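Local coordinates for protein putative peptidyl-arginine deiminase (Chlorobium tepidum, PDB 1XKN) that probably hydrolyses guanidinium groups as a deiminase of agmatine or protein arginine, at residues 92-97 against 338-343; 19-24 against 88-93; 119-124 against 154-159; 49-54 against 288-293. One frame throughout, in Å; residues are numbered along the deposited sequence.

Contacts 1, 2 and 4 are buried, and contact 1 lies nearest the centre of the chain. Contact 3 is only partly buried and lies close to the sodium site. Contacts 1 and 2 share D92, A93 and one water. They reach adjacent strands, 342-345 and 15-21, of one sheet. Contact 4 reaches the same sheet through strand 52-57. Contact 3 belongs to another sheet and does not touch contact 4, but hydrogen bonds from Y120 to D92 and from W123 and G158 to D97 tie it to contact 1. The chemistry differs. Contact 1 centres on a stacked arginine, contact 2 on bridging waters, contact 3 on a parallel backbone bridge, and contact 4 on a carboxylate.

Contact 1: residues 92-97 against 338-343; sequences DAWCRD and HCVTHE
R96 lies between H338 and H342, where helix 95-98 meets a type I beta turn, H338 to T341, that leads into strand 342-345. The family is expected to adopt the alpha/beta propeller (pentein) fold, and this contact is deep in its core. R96 CB sits 3.0 Å from H338 O. CG, anti to the backbone N (chi1 171°), stays beside the same carbonyl. The chain then bends at chi2 and chi3, and CD meets CE1 of H338. R96 NE donates a nearly straight bond of 2.9 Å to H338 O. The guanidinium lies flat on the H338 ring, planes 5° apart, with H338 NE2 over its centre. H342 stacks on the opposite face, less closely aligned at 24°. At the tip, R96 NH1 donates to T341 OG1 at 3.2 Å. That hydroxyl also bonds to I337. R96 NH2 makes a salt bridge of 2.8 Å to E343 OE1, on the syn side of the carboxylate. E11 and D219 bond to H338 and hold its ring in place. Beside the arginine, R96 N bonds to C339 O at 3.0 Å. Farther along, W94 CZ3 packs on V340 CG1 at 3.5 Å.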
loop_
_atom_site.group_PDB
_atom_site.type_symbol
_atom_site.label_atom_id
_atom_site.label_comp_id
_atom_site.label_asym_id
_atom_site.label_seq_id
_atom_site.Cartn_x
_atom_site.Cartn_y
_atom_site.Cartn_z
ATOM N N ASP A 92 -9.636 -5.808 -10.140
ATOM C CA ASP A 92 -9.966 -5.331 -8.796
ATOM C C ASP A 92 -9.369 -3.945 -8.566
ATOM O O ASP A 92 -8.663 -3.421 -9.427
ATOM C CB ASP A 92 -9.476 -6.307 -7.709
ATOM C CG ASP A 92 -7.968 -6.516 -7.721
ATOM O OD1 ASP A 92 -7.208 -5.529 -7.828
ATOM O OD2 ASP A 92 -7.539 -7.683 -7.590
ATOM N N ALA A 93 -9.644 -3.354 -7.405
ATOM C CA ALA A 93 -9.151 -2.011 -7.097
ATOM C C ALA A 93 -7.918 -1.968 -6.191
ATOM O O ALA A 93 -7.520 -0.899 -5.744
ATOM C CB ALA A 93 -10.271 -1.192 -6.466
ATOM N N TRP A 94 -7.305 -3.119 -5.938
ATOM C CA TRP A 94 -6.148 -3.190 -5.051
ATOM C C TRP A 94 -4.842 -2.782 -5.729
ATOM O O TRP A 94 -3.917 -3.588 -5.901
ATOM C CB TRP A 94 -6.053 -4.601 -4.477
ATOM C CG TRP A 94 -7.393 -5.097 -3.998
ATOM C CD1 TRP A 94 -8.034 -6.236 -4.396
ATOM C CD2 TRP A 94 -8.273 -4.451 -3.061
ATOM N NE1 TRP A 94 -9.254 -6.338 -3.771
ATOM C CE2 TRP A 94 -9.426 -5.259 -2.947
ATOM C CE3 TRP A 94 -8.197 -3.270 -2.310
ATOM C CZ2 TRP A 94 -10.497 -4.924 -2.112
ATOM C CZ3 TRP A 94 -9.266 -2.936 -1.474
ATOM C CH2 TRP A 94 -10.402 -3.764 -1.384
ATOM N N CYS A 95 -4.776 -1.504 -6.088
ATOM C CA CYS A 95 -3.619 -0.933 -6.771
ATOM C C CYS A 95 -2.317 -1.109 -5.989
ATOM O O CYS A 95 -1.236 -1.144 -6.573
ATOM C CB CYS A 95 -3.872 0.554 -7.048
ATOM S SG CYS A 95 -2.831 1.244 -8.357
ATOM N N ARG A 96 -2.413 -1.208 -4.668
ATOM C CA ARG A 96 -1.222 -1.389 -3.845
ATOM C C ARG A 96 -0.551 -2.717 -4.177
ATOM O O ARG A 96 0.675 -2.806 -4.260
ATOM C CB ARG A 96 -1.599 -1.376 -2.359
ATOM C CG ARG A 96 -0.469 -1.779 -1.412
ATOM C CD ARG A 96 0.696 -0.809 -1.504
ATOM N NE ARG A 96 0.252 0.567 -1.305
ATOM C CZ ARG A 96 1.042 1.629 -1.412
ATOM N NH1 ARG A 96 0.546 2.847 -1.229
ATOM N NH2 ARG A 96 2.327 1.474 -1.703
ATOM N N ASP A 97 -1.371 -3.743 -4.380
ATOM C CA ASP A 97 -0.872 -5.087 -4.654
ATOM C C ASP A 97 -0.567 -5.431 -6.114
ATOM O O ASP A 97 0.386 -6.163 -6.381
ATOM C CB ASP A 97 -1.851 -6.102 -4.061
ATOM C CG ASP A 97 -1.973 -5.970 -2.553
ATOM O OD1 ASP A 97 -2.917 -6.544 -1.980
ATOM O OD2 ASP A 97 -1.110 -5.300 -1.942
ATOM N N HIS A 338 -4.410 2.162 2.206
ATOM C CA HIS A 338 -3.110 1.742 1.689
ATOM C C HIS A 338 -3.258 0.714 0.574
ATOM O O HIS A 338 -2.506 0.728 -0.402
ATOM C CB HIS A 338 -2.228 1.164 2.802
ATOM C CG HIS A 338 -0.778 1.097 2.434
ATOM N ND1 HIS A 338 -0.105 -0.092 2.246
ATOM C CD2 HIS A 338 0.116 2.079 2.178
ATOM C CE1 HIS A 338 1.142 0.163 1.890
ATOM N NE2 HIS A 338 1.301 1.473 1.841
ATOM N N CYS A 339 -4.242 -0.168 0.713
ATOM C CA CYS A 339 -4.482 -1.215 -0.274
ATOM C C CYS A 339 -4.938 -0.706 -1.637
ATOM O O CYS A 339 -4.658 -1.331 -2.655
ATOM C CB CYS A 339 -5.523 -2.206 0.253
ATOM S SG CYS A 339 -5.006 -3.159 1.690
ATOM N N VAL A 340 -5.636 0.423 -1.668
ATOM C CA VAL A 340 -6.135 0.939 -2.940
ATOM C C VAL A 340 -5.259 2.008 -3.585
ATOM O O VAL A 340 -5.624 2.588 -4.609
ATOM C CB VAL A 340 -7.579 1.487 -2.789
ATOM C CG1 VAL A 340 -8.497 0.372 -2.321
ATOM C CG2 VAL A 340 -7.609 2.657 -1.809
ATOM N N THR A 341 -4.093 2.250 -3.004
ATOM C CA THR A 341 -3.186 3.266 -3.525
ATOM C C THR A 341 -1.798 2.729 -3.833
ATOM O O THR A 341 -1.424 1.649 -3.390
ATOM C CB THR A 341 -2.983 4.385 -2.486
ATOM O OG1 THR A 341 -2.468 3.811 -1.274
ATOM C CG2 THR A 341 -4.292 5.082 -2.177
ATOM N N HIS A 342 -1.055 3.486 -4.629
ATOM C CA HIS A 342 0.335 3.168 -4.902
ATOM C C HIS A 342 0.998 4.441 -5.353
ATOM O O HIS A 342 0.609 5.057 -6.347
ATOM C CB HIS A 342 0.544 2.081 -5.955
ATOM C CG HIS A 342 1.855 1.376 -5.801
ATOM N ND1 HIS A 342 3.064 2.039 -5.832
ATOM C CD2 HIS A 342 2.139 0.088 -5.500
ATOM C CE1 HIS A 342 4.036 1.189 -5.550
ATOM N NE2 HIS A 342 3.501 -0.001 -5.343
ATOM N N GLU A 343 1.997 4.848 -4.592
ATOM C CA GLU A 343 2.706 6.060 -4.907
ATOM C C GLU A 343 3.585 5.904 -6.133
ATOM O O GLU A 343 3.935 4.794 -6.540
ATOM C CB GLU A 343 3.574 6.485 -3.716
ATOM C CG GLU A 343 4.785 5.582 -3.439
ATOM C CD GLU A 343 4.449 4.323 -2.655
ATOM O OE1 GLU A 343 3.255 4.044 -2.418
ATOM O OE2 GLU A 343 5.393 3.597 -2.272
HETATM O O HOH W 1 -7.510 1.754 -6.238
#

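Contact 2: residues 19-24 against 88-93; sequences WLSWPH and IPTNDA
H24 and T90 meet through their first torsions. CG of H24 sits between its backbone N and carbonyl carbon (chi1 62°), and OG1 of T90 takes the same crowded position (chi1 68°). The contact lies at the end of the parallel beta-alpha-beta part of the fold. Strands 15-21, 52-57 and 83-87 run side by side there, joined through helices 36-50 and 60-73. The segments continue from the two outer strands of this parallel trio. T90 OG1 approaches the H24 ring at its edge, near the ring plane, with H24 CE1 to T90 OG1 at 2.9 Å. On the same ring, H24 ND1 makes a weak bond of 3.3 Å back to W22 O, which helps to fix the rotation of the imidazole. Two waters also join W22 O to T90 OG1. T90 OG1 donates to water 2 at 2.7 Å, and water 3 donates to both oxygens. The methyl branch of T90 turns to the serine: T90 CG2 lies 3.7 Å from S21 OG. That hydroxyl is hydrogen-bonded to H98 and N56. Farther down, W19 CZ3 only grazes I88 CD1 at 4.5 Å. A93 CB packs tightly against S21 O at 3.2 Å, with P23 CB beside it. F40 of helix 36-50 touches both A93 and P23. The backbones are bridged by water 1, which accepts from S21 N at 2.8 Å and lies 2.7 Å from A93 O, one of several acceptors that compete for its protons.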
loop_
_atom_site.group_PDB
_atom_site.type_symbol
_atom_site.label_atom_id
_atom_site.label_comp_id
_atom_site.label_asym_id
_atom_site.label_seq_id
_atom_site.Cartn_x
_atom_site.Cartn_y
_atom_site.Cartn_z
ATOM N N TRP A 19 -1.333 6.549 -7.616
ATOM C CA TRP A 19 -2.171 5.779 -8.523
ATOM C C TRP A 19 -3.326 5.093 -7.815
ATOM O O TRP A 19 -3.208 4.671 -6.664
ATOM C CB TRP A 19 -1.349 4.718 -9.250
ATOM C CG TRP A 19 -0.528 5.279 -10.355
ATOM C CD1 TRP A 19 0.663 5.929 -10.243
ATOM C CD2 TRP A 19 -0.874 5.305 -11.745
ATOM N NE1 TRP A 19 1.082 6.365 -11.479
ATOM C CE2 TRP A 19 0.155 5.995 -12.418
ATOM C CE3 TRP A 19 -1.960 4.817 -12.485
ATOM C CZ2 TRP A 19 0.135 6.209 -13.798
ATOM C CZ3 TRP A 19 -1.981 5.030 -13.862
ATOM C CH2 TRP A 19 -0.937 5.723 -14.501
ATOM N N LEU A 20 -4.440 4.982 -8.532
ATOM C CA LEU A 20 -5.650 4.338 -8.044
ATOM C C LEU A 20 -6.264 3.549 -9.191
ATOM O O LEU A 20 -6.052 3.874 -10.360
ATOM C CB LEU A 20 -6.676 5.380 -7.594
ATOM C CG LEU A 20 -6.312 6.374 -6.493
ATOM C CD1 LEU A 20 -7.447 7.379 -6.337
ATOM C CD2 LEU A 20 -6.069 5.630 -5.192
ATOM N N SER A 21 -7.021 2.514 -8.846
ATOM C CA SER A 21 -7.729 1.701 -9.829
ATOM C C SER A 21 -9.188 1.834 -9.409
ATOM O O SER A 21 -9.612 1.229 -8.425
ATOM C CB SER A 21 -7.281 0.234 -9.767
ATOM O OG SER A 21 -5.971 0.063 -10.283
ATOM N N TRP A 22 -9.941 2.651 -10.143
ATOM C CA TRP A 22 -11.346 2.895 -9.835
ATOM C C TRP A 22 -12.114 1.588 -9.653
ATOM O O TRP A 22 -11.972 0.660 -10.448
ATOM C CB TRP A 22 -11.986 3.745 -10.934
ATOM C CG TRP A 22 -13.219 4.454 -10.470
ATOM C CD1 TRP A 22 -14.516 4.090 -10.701
ATOM C CD2 TRP A 22 -13.271 5.610 -9.626
ATOM N NE1 TRP A 22 -15.369 4.944 -10.049
ATOM C CE2 TRP A 22 -14.632 5.888 -9.381
ATOM C CE3 TRP A 22 -12.294 6.437 -9.049
ATOM C CZ2 TRP A 22 -15.048 6.961 -8.579
ATOM C CZ3 TRP A 22 -12.707 7.503 -8.252
ATOM C CH2 TRP A 22 -14.074 7.754 -8.026
ATOM N N PRO A 23 -12.948 1.507 -8.602
ATOM C CA PRO A 23 -13.735 0.305 -8.308
ATOM C C PRO A 23 -14.867 -0.013 -9.275
ATOM O O PRO A 23 -15.537 0.882 -9.783
ATOM C CB PRO A 23 -14.258 0.583 -6.907
ATOM C CG PRO A 23 -14.508 2.051 -6.959
ATOM C CD PRO A 23 -13.238 2.565 -7.616
ATOM N N HIS A 24 -15.076 -1.303 -9.517
ATOM C CA HIS A 24 -16.150 -1.747 -10.399
ATOM C C HIS A 24 -16.507 -3.207 -10.155
ATOM O O HIS A 24 -17.564 -3.667 -10.576
ATOM C CB HIS A 24 -15.762 -1.545 -11.869
ATOM C CG HIS A 24 -14.566 -2.337 -12.293
ATOM N ND1 HIS A 24 -13.275 -1.876 -12.150
ATOM C CD2 HIS A 24 -14.464 -3.576 -12.832
ATOM C CE1 HIS A 24 -12.430 -2.795 -12.585
ATOM N NE2 HIS A 24 -13.127 -3.835 -13.004
ATOM N N ILE A 88 -7.027 1.913 -18.594
ATOM C CA ILE A 88 -6.229 0.741 -18.268
ATOM C C ILE A 88 -7.142 -0.240 -17.541
ATOM O O ILE A 88 -7.609 0.033 -16.433
ATOM C CB ILE A 88 -5.033 1.120 -17.360
ATOM C CG1 ILE A 88 -4.063 2.027 -18.125
ATOM C CG2 ILE A 88 -4.317 -0.139 -16.885
ATOM C CD1 ILE A 88 -2.788 2.360 -17.361
ATOM N N PRO A 89 -7.416 -1.398 -18.162
ATOM C CA PRO A 89 -8.287 -2.401 -17.547
ATOM C C PRO A 89 -7.763 -2.970 -16.237
ATOM O O PRO A 89 -6.559 -3.164 -16.061
ATOM C CB PRO A 89 -8.408 -3.465 -18.634
ATOM C CG PRO A 89 -7.092 -3.388 -19.322
ATOM C CD PRO A 89 -6.867 -1.894 -19.435
ATOM N N THR A 90 -8.685 -3.227 -15.318
ATOM C CA THR A 90 -8.345 -3.794 -14.025
ATOM C C THR A 90 -9.439 -4.784 -13.651
ATOM O O THR A 90 -10.568 -4.690 -14.141
ATOM C CB THR A 90 -8.276 -2.715 -12.915
ATOM O OG1 THR A 90 -9.590 -2.197 -12.660
ATOM C CG2 THR A 90 -7.362 -1.573 -13.336
ATOM N N ASN A 91 -9.097 -5.742 -12.800
ATOM C CA ASN A 91 -10.069 -6.725 -12.340
ATOM C C ASN A 91 -10.560 -6.300 -10.966
ATOM O O ASN A 91 -11.746 -6.424 -10.660
ATOM C CB ASN A 91 -9.444 -8.119 -12.265
ATOM C CG ASN A 91 -8.978 -8.621 -13.618
ATOM O OD1 ASN A 91 -7.782 -8.688 -13.888
ATOM N ND2 ASN A 91 -9.931 -8.969 -14.483
ATOM N N ASP A 92 -9.636 -5.808 -10.140
ATOM C CA ASP A 92 -9.966 -5.331 -8.796
ATOM C C ASP A 92 -9.369 -3.945 -8.566
ATOM O O ASP A 92 -8.663 -3.421 -9.427
ATOM C CB ASP A 92 -9.476 -6.307 -7.709
ATOM C CG ASP A 92 -7.968 -6.516 -7.721
ATOM O OD1 ASP A 92 -7.208 -5.529 -7.828
ATOM O OD2 ASP A 92 -7.539 -7.683 -7.590
ATOM N N ALA A 93 -9.644 -3.354 -7.405
ATOM C CA ALA A 93 -9.151 -2.011 -7.097
ATOM C C ALA A 93 -7.918 -1.968 -6.191
ATOM O O ALA A 93 -7.520 -0.899 -5.744
ATOM C CB ALA A 93 -10.271 -1.192 -6.466
HETATM O O HOH W 1 -7.510 1.754 -6.238
HETATM O O HOH W 2 -10.372 0.380 -12.607
HETATM O O HOH W 3 -11.052 -1.815 -9.911
#

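Contact 3: residues 119-124 against 154-159; sequences EYNAWG and VLEGGA
E119 and V154 form a single parallel beta bridge, their CA atoms 4.1 Å apart, at the end of a mixed four-stranded sheet. The contact is partly buried. It is held by one clear hydrogen bond, from L155 N to E119 O, at 3.0 Å and 159°. The donor lies in the carbonyl plane. The same oxygen takes a CA-H...O contact from V154 CA at 3.2 Å. On the face that carries both side chains, E119 CB packs on V154 CG2 at 3.7 Å. The bridge extends the pairing of strands 110-119 and 148-152, which helix 131-144 joins in a beta-alpha-beta crossover. N134 of that helix bonds to E119 OE1 and, with N117 and W118, lines the sodium site. The E119 side chain comes within about 4 Å of the ion. Beyond the bridge, E156 reaches back. Its CG, anti to the carbonyl carbon (chi1 -63°), meets the edge of the Y120 ring at CD1, 4.2 Å away. E156 CD sits at the edge of the W123 indole, 4.1 Å from W123 CD1, with ring and carboxylate planes 72° apart. The E156 oxygens turn to R180 and H217, while W123 NE1 bonds to D97.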
loop_
_atom_site.group_PDB
_atom_site.type_symbol
_atom_site.label_atom_id
_atom_site.label_comp_id
_atom_site.label_asym_id
_atom_site.label_seq_id
_atom_site.Cartn_x
_atom_site.Cartn_y
_atom_site.Cartn_z
ATOM N N GLU A 119 4.731 -10.572 -10.128
ATOM C CA GLU A 119 3.525 -11.270 -10.541
ATOM C C GLU A 119 2.436 -11.079 -9.499
ATOM O O GLU A 119 2.716 -10.849 -8.323
ATOM C CB GLU A 119 3.806 -12.761 -10.733
ATOM C CG GLU A 119 4.667 -13.056 -11.939
ATOM C CD GLU A 119 4.029 -12.575 -13.224
ATOM O OE1 GLU A 119 2.982 -13.133 -13.616
ATOM O OE2 GLU A 119 4.573 -11.635 -13.845
ATOM N N TYR A 120 1.189 -11.168 -9.945
ATOM C CA TYR A 120 0.038 -11.024 -9.070
ATOM C C TYR A 120 -0.858 -12.232 -9.298
ATOM O O TYR A 120 -1.056 -12.652 -10.444
ATOM C CB TYR A 120 -0.736 -9.745 -9.413
ATOM C CG TYR A 120 -1.957 -9.489 -8.554
ATOM C CD1 TYR A 120 -1.828 -9.157 -7.206
ATOM C CD2 TYR A 120 -3.245 -9.553 -9.094
ATOM C CE1 TYR A 120 -2.945 -8.894 -6.415
ATOM C CE2 TYR A 120 -4.372 -9.290 -8.308
ATOM C CZ TYR A 120 -4.211 -8.959 -6.969
ATOM O OH TYR A 120 -5.313 -8.689 -6.185
ATOM N N ASN A 121 -1.390 -12.806 -8.221
ATOM C CA ASN A 121 -2.287 -13.951 -8.366
ATOM C C ASN A 121 -3.501 -13.901 -7.437
ATOM O O ASN A 121 -3.963 -14.930 -6.952
ATOM C CB ASN A 121 -1.526 -15.280 -8.196
ATOM C CG ASN A 121 -1.064 -15.549 -6.764
ATOM O OD1 ASN A 121 -0.511 -16.617 -6.482
ATOM N ND2 ASN A 121 -1.290 -14.607 -5.867
ATOM N N ALA A 122 -4.019 -12.695 -7.212
ATOM C CA ALA A 122 -5.194 -12.484 -6.364
ATOM C C ALA A 122 -5.057 -13.100 -4.976
ATOM O O ALA A 122 -5.876 -13.921 -4.562
ATOM C CB ALA A 122 -6.440 -13.034 -7.063
ATOM N N TRP A 123 -4.014 -12.682 -4.265
ATOM C CA TRP A 123 -3.733 -13.155 -2.915
ATOM C C TRP A 123 -3.751 -14.680 -2.776
ATOM O O TRP A 123 -4.408 -15.220 -1.885
ATOM C CB TRP A 123 -4.725 -12.538 -1.913
ATOM C CG TRP A 123 -4.836 -11.027 -1.969
ATOM C CD1 TRP A 123 -3.869 -10.143 -2.362
ATOM C CD2 TRP A 123 -5.968 -10.232 -1.578
ATOM N NE1 TRP A 123 -4.331 -8.849 -2.239
ATOM C CE2 TRP A 123 -5.614 -8.876 -1.762
ATOM C CE3 TRP A 123 -7.247 -10.537 -1.088
ATOM C CZ2 TRP A 123 -6.494 -7.824 -1.473
ATOM C CZ3 TRP A 123 -8.123 -9.488 -0.801
ATOM C CH2 TRP A 123 -7.739 -8.150 -0.994
ATOM N N GLY A 124 -3.031 -15.372 -3.653
ATOM C CA GLY A 124 -2.979 -16.822 -3.578
ATOM C C GLY A 124 -4.093 -17.533 -4.321
ATOM O O GLY A 124 -4.480 -18.643 -3.953
ATOM N N VAL A 154 5.750 -13.804 -7.583
ATOM C CA VAL A 154 4.535 -13.195 -7.056
ATOM C C VAL A 154 4.877 -12.351 -5.834
ATOM O O VAL A 154 5.547 -12.819 -4.912
ATOM C CB VAL A 154 3.499 -14.270 -6.644
ATOM C CG1 VAL A 154 2.303 -13.618 -5.946
ATOM C CG2 VAL A 154 3.035 -15.039 -7.874
ATOM N N LEU A 155 4.426 -11.102 -5.843
ATOM C CA LEU A 155 4.666 -10.191 -4.731
ATOM C C LEU A 155 3.664 -9.050 -4.779
ATOM O O LEU A 155 3.460 -8.437 -5.828
ATOM C CB LEU A 155 6.084 -9.610 -4.789
ATOM C CG LEU A 155 6.457 -8.723 -3.597
ATOM C CD1 LEU A 155 6.590 -9.594 -2.352
ATOM C CD2 LEU A 155 7.764 -7.984 -3.868
ATOM N N GLU A 156 3.029 -8.784 -3.643
ATOM C CA GLU A 156 2.072 -7.691 -3.544
ATOM C C GLU A 156 2.755 -6.553 -2.801
ATOM O O GLU A 156 3.489 -6.783 -1.841
ATOM C CB GLU A 156 0.826 -8.113 -2.761
ATOM C CG GLU A 156 0.019 -9.223 -3.404
ATOM C CD GLU A 156 0.192 -10.549 -2.699
ATOM O OE1 GLU A 156 0.253 -11.586 -3.393
ATOM O OE2 GLU A 156 0.246 -10.558 -1.449
ATOM N N GLY A 157 2.506 -5.325 -3.236
ATOM C CA GLY A 157 3.110 -4.183 -2.578
ATOM C C GLY A 157 2.702 -4.068 -1.121
ATOM O O GLY A 157 3.460 -3.556 -0.295
ATOM N N GLY A 158 1.504 -4.545 -0.798
ATOM C CA GLY A 158 1.023 -4.466 0.569
ATOM C C GLY A 158 1.677 -5.470 1.502
ATOM O O GLY A 158 1.493 -5.404 2.721
ATOM N N ALA A 159 2.446 -6.394 0.934
ATOM C CA ALA A 159 3.122 -7.419 1.721
ATOM C C ALA A 159 4.525 -7.009 2.154
ATOM O O ALA A 159 5.183 -7.722 2.916
ATOM C CB ALA A 159 3.182 -8.723 0.931
#

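Contact 4: residues 49-54 against 288-293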
loop_
_atom_site.group_PDB
_atom_site.type_symbol
_atom_site.label_atom_id
_atom_site.label_comp_id
_atom_site.label_asym_id
_atom_site.label_seq_id
_atom_site.Cartn_x
_atom_site.Cartn_y
_atom_site.Cartn_z
ATOM N N ARG A 49 -5.382 17.241 -3.397
ATOM C CA ARG A 49 -5.000 18.442 -2.664
ATOM C C ARG A 49 -3.483 18.456 -2.515
ATOM O O ARG A 49 -2.864 19.512 -2.359
ATOM C CB ARG A 49 -5.630 18.437 -1.269
ATOM C CG ARG A 49 -7.144 18.499 -1.250
ATOM C CD ARG A 49 -7.644 18.421 0.182
ATOM N NE ARG A 49 -7.098 19.507 0.993
ATOM C CZ ARG A 49 -6.762 19.390 2.273
ATOM N NH1 ARG A 49 -6.912 18.227 2.895
ATOM N NH2 ARG A 49 -6.275 20.434 2.933
ATOM N N SER A 50 -2.895 17.267 -2.591
ATOM C CA SER A 50 -1.463 17.080 -2.406
ATOM C C SER A 50 -0.620 16.890 -3.662
ATOM O O SER A 50 0.481 17.435 -3.769
ATOM C CB SER A 50 -1.248 15.873 -1.486
ATOM O OG SER A 50 0.112 15.490 -1.426
ATOM N N GLU A 51 -1.136 16.120 -4.613
ATOM C CA GLU A 51 -0.370 15.830 -5.812
ATOM C C GLU A 51 -1.260 15.312 -6.934
ATOM O O GLU A 51 -2.485 15.244 -6.798
ATOM C CB GLU A 51 0.693 14.774 -5.471
ATOM C CG GLU A 51 0.093 13.406 -5.092
ATOM C CD GLU A 51 0.799 12.722 -3.930
ATOM O OE1 GLU A 51 1.031 11.495 -4.009
ATOM O OE2 GLU A 51 1.103 13.399 -2.922
ATOM N N THR A 52 -0.623 14.955 -8.045
ATOM C CA THR A 52 -1.315 14.410 -9.205
ATOM C C THR A 52 -1.900 13.056 -8.826
ATOM O O THR A 52 -1.281 12.286 -8.083
ATOM C CB THR A 52 -0.339 14.202 -10.378
ATOM O OG1 THR A 52 0.236 15.461 -10.753
ATOM C CG2 THR A 52 -1.061 13.598 -11.574
ATOM N N VAL A 53 -3.095 12.776 -9.335
ATOM C CA VAL A 53 -3.767 11.510 -9.071
ATOM C C VAL A 53 -4.038 10.829 -10.410
ATOM O O VAL A 53 -4.762 11.360 -11.252
ATOM C CB VAL A 53 -5.113 11.728 -8.342
ATOM C CG1 VAL A 53 -5.722 10.390 -7.961
ATOM C CG2 VAL A 53 -4.902 12.597 -7.111
ATOM N N ASN A 54 -3.428 9.665 -10.610
ATOM C CA ASN A 54 -3.608 8.897 -11.835
ATOM C C ASN A 54 -4.603 7.787 -11.537
ATOM O O ASN A 54 -4.361 6.952 -10.667
ATOM C CB ASN A 54 -2.269 8.306 -12.289
ATOM C CG ASN A 54 -1.304 9.366 -12.786
ATOM O OD1 ASN A 54 -0.211 9.541 -12.242
ATOM N ND2 ASN A 54 -1.706 10.080 -13.826
ATOM N N ASN A 288 -3.188 0.644 7.861
ATOM C CA ASN A 288 -3.408 0.684 6.423
ATOM C C ASN A 288 -3.626 2.121 5.944
ATOM O O ASN A 288 -4.550 2.405 5.182
ATOM C CB ASN A 288 -4.607 -0.202 6.051
ATOM C CG ASN A 288 -4.486 -0.793 4.653
ATOM O OD1 ASN A 288 -3.597 -1.606 4.379
ATOM N ND2 ASN A 288 -5.372 -0.379 3.761
ATOM N N PHE A 289 -2.754 3.014 6.400
ATOM C CA PHE A 289 -2.801 4.425 6.031
ATOM C C PHE A 289 -1.897 4.650 4.822
ATOM O O PHE A 289 -1.091 3.790 4.469
ATOM C CB PHE A 289 -2.323 5.302 7.203
ATOM C CG PHE A 289 -0.894 5.044 7.630
ATOM C CD1 PHE A 289 0.174 5.606 6.931
ATOM C CD2 PHE A 289 -0.618 4.233 8.726
ATOM C CE1 PHE A 289 1.493 5.364 7.322
ATOM C CE2 PHE A 289 0.695 3.983 9.127
ATOM C CZ PHE A 289 1.755 4.548 8.423
ATOM N N TYR A 290 -2.039 5.805 4.178
ATOM C CA TYR A 290 -1.207 6.122 3.026
ATOM C C TYR A 290 -0.523 7.465 3.235
ATOM O O TYR A 290 -1.168 8.445 3.619
ATOM C CB TYR A 290 -2.049 6.174 1.747
ATOM C CG TYR A 290 -1.257 6.599 0.527
ATOM C CD1 TYR A 290 -0.196 5.822 0.053
ATOM C CD2 TYR A 290 -1.565 7.775 -0.154
ATOM C CE1 TYR A 290 0.535 6.204 -1.070
ATOM C CE2 TYR A 290 -0.836 8.169 -1.282
ATOM C CZ TYR A 290 0.206 7.381 -1.732
ATOM O OH TYR A 290 0.916 7.768 -2.845
ATOM N N ILE A 291 0.783 7.508 2.988
ATOM C CA ILE A 291 1.542 8.744 3.134
ATOM C C ILE A 291 1.600 9.443 1.777
ATOM O O ILE A 291 2.107 8.875 0.813
ATOM C CB ILE A 291 2.999 8.472 3.585
ATOM C CG1 ILE A 291 3.016 7.646 4.873
ATOM C CG2 ILE A 291 3.726 9.799 3.799
ATOM C CD1 ILE A 291 4.365 6.980 5.139
ATOM N N ALA A 292 1.058 10.656 1.700
ATOM C CA ALA A 292 1.085 11.445 0.467
ATOM C C ALA A 292 2.047 12.608 0.707
ATOM O O ALA A 292 2.602 12.728 1.797
ATOM C CB ALA A 292 -0.311 11.963 0.138
ATOM N N ASN A 293 2.241 13.470 -0.287
ATOM C CA ASN A 293 3.166 14.588 -0.121
ATOM C C ASN A 293 2.807 15.564 0.995
ATOM O O ASN A 293 3.648 15.894 1.827
ATOM C CB ASN A 293 3.318 15.363 -1.437
ATOM C CG ASN A 293 4.101 14.597 -2.485
ATOM O OD1 ASN A 293 4.661 13.532 -2.212
ATOM N ND2 ASN A 293 4.154 15.143 -3.696
#
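E51 and N293 cross at about a right angle, with carboxylate and amide planes 43° apart. E51 CG sits between its backbone N and carbonyl carbon (chi1 66°). The chain bends at chi2, and the carboxylate ends over the turn that follows strand 290-291. One oxygen does most of the work. E51 OE2 accepts a nearly straight bond from N293 N at 2.9 Å, on its syn lone pair. It also accepts from S50 OG at 2.8 Å, on the anti side. It packs beside the N293 amide as well, with OE2 to CG at 3.3 Å, and A292 CB lies 3.7 Å from OE2. E51 and Y290 point tip to tip, planes 65° apart, but E51 OE1 is 3.9 Å from Y290 OH. T18 links them, since its hydroxyl bonds to both. The amide end of N293 is held by H15. The contact thus joins the link between helix 36-50 and strand 52-57 to the turn of the antiparallel pair 290-291 and 295-300. E51 is buried, yet its two oxygens have bonding partners in S50, N293, T18 and H15. Such a set is consistent with an ionised carboxylate whose oxygens are satisfied by protein groups.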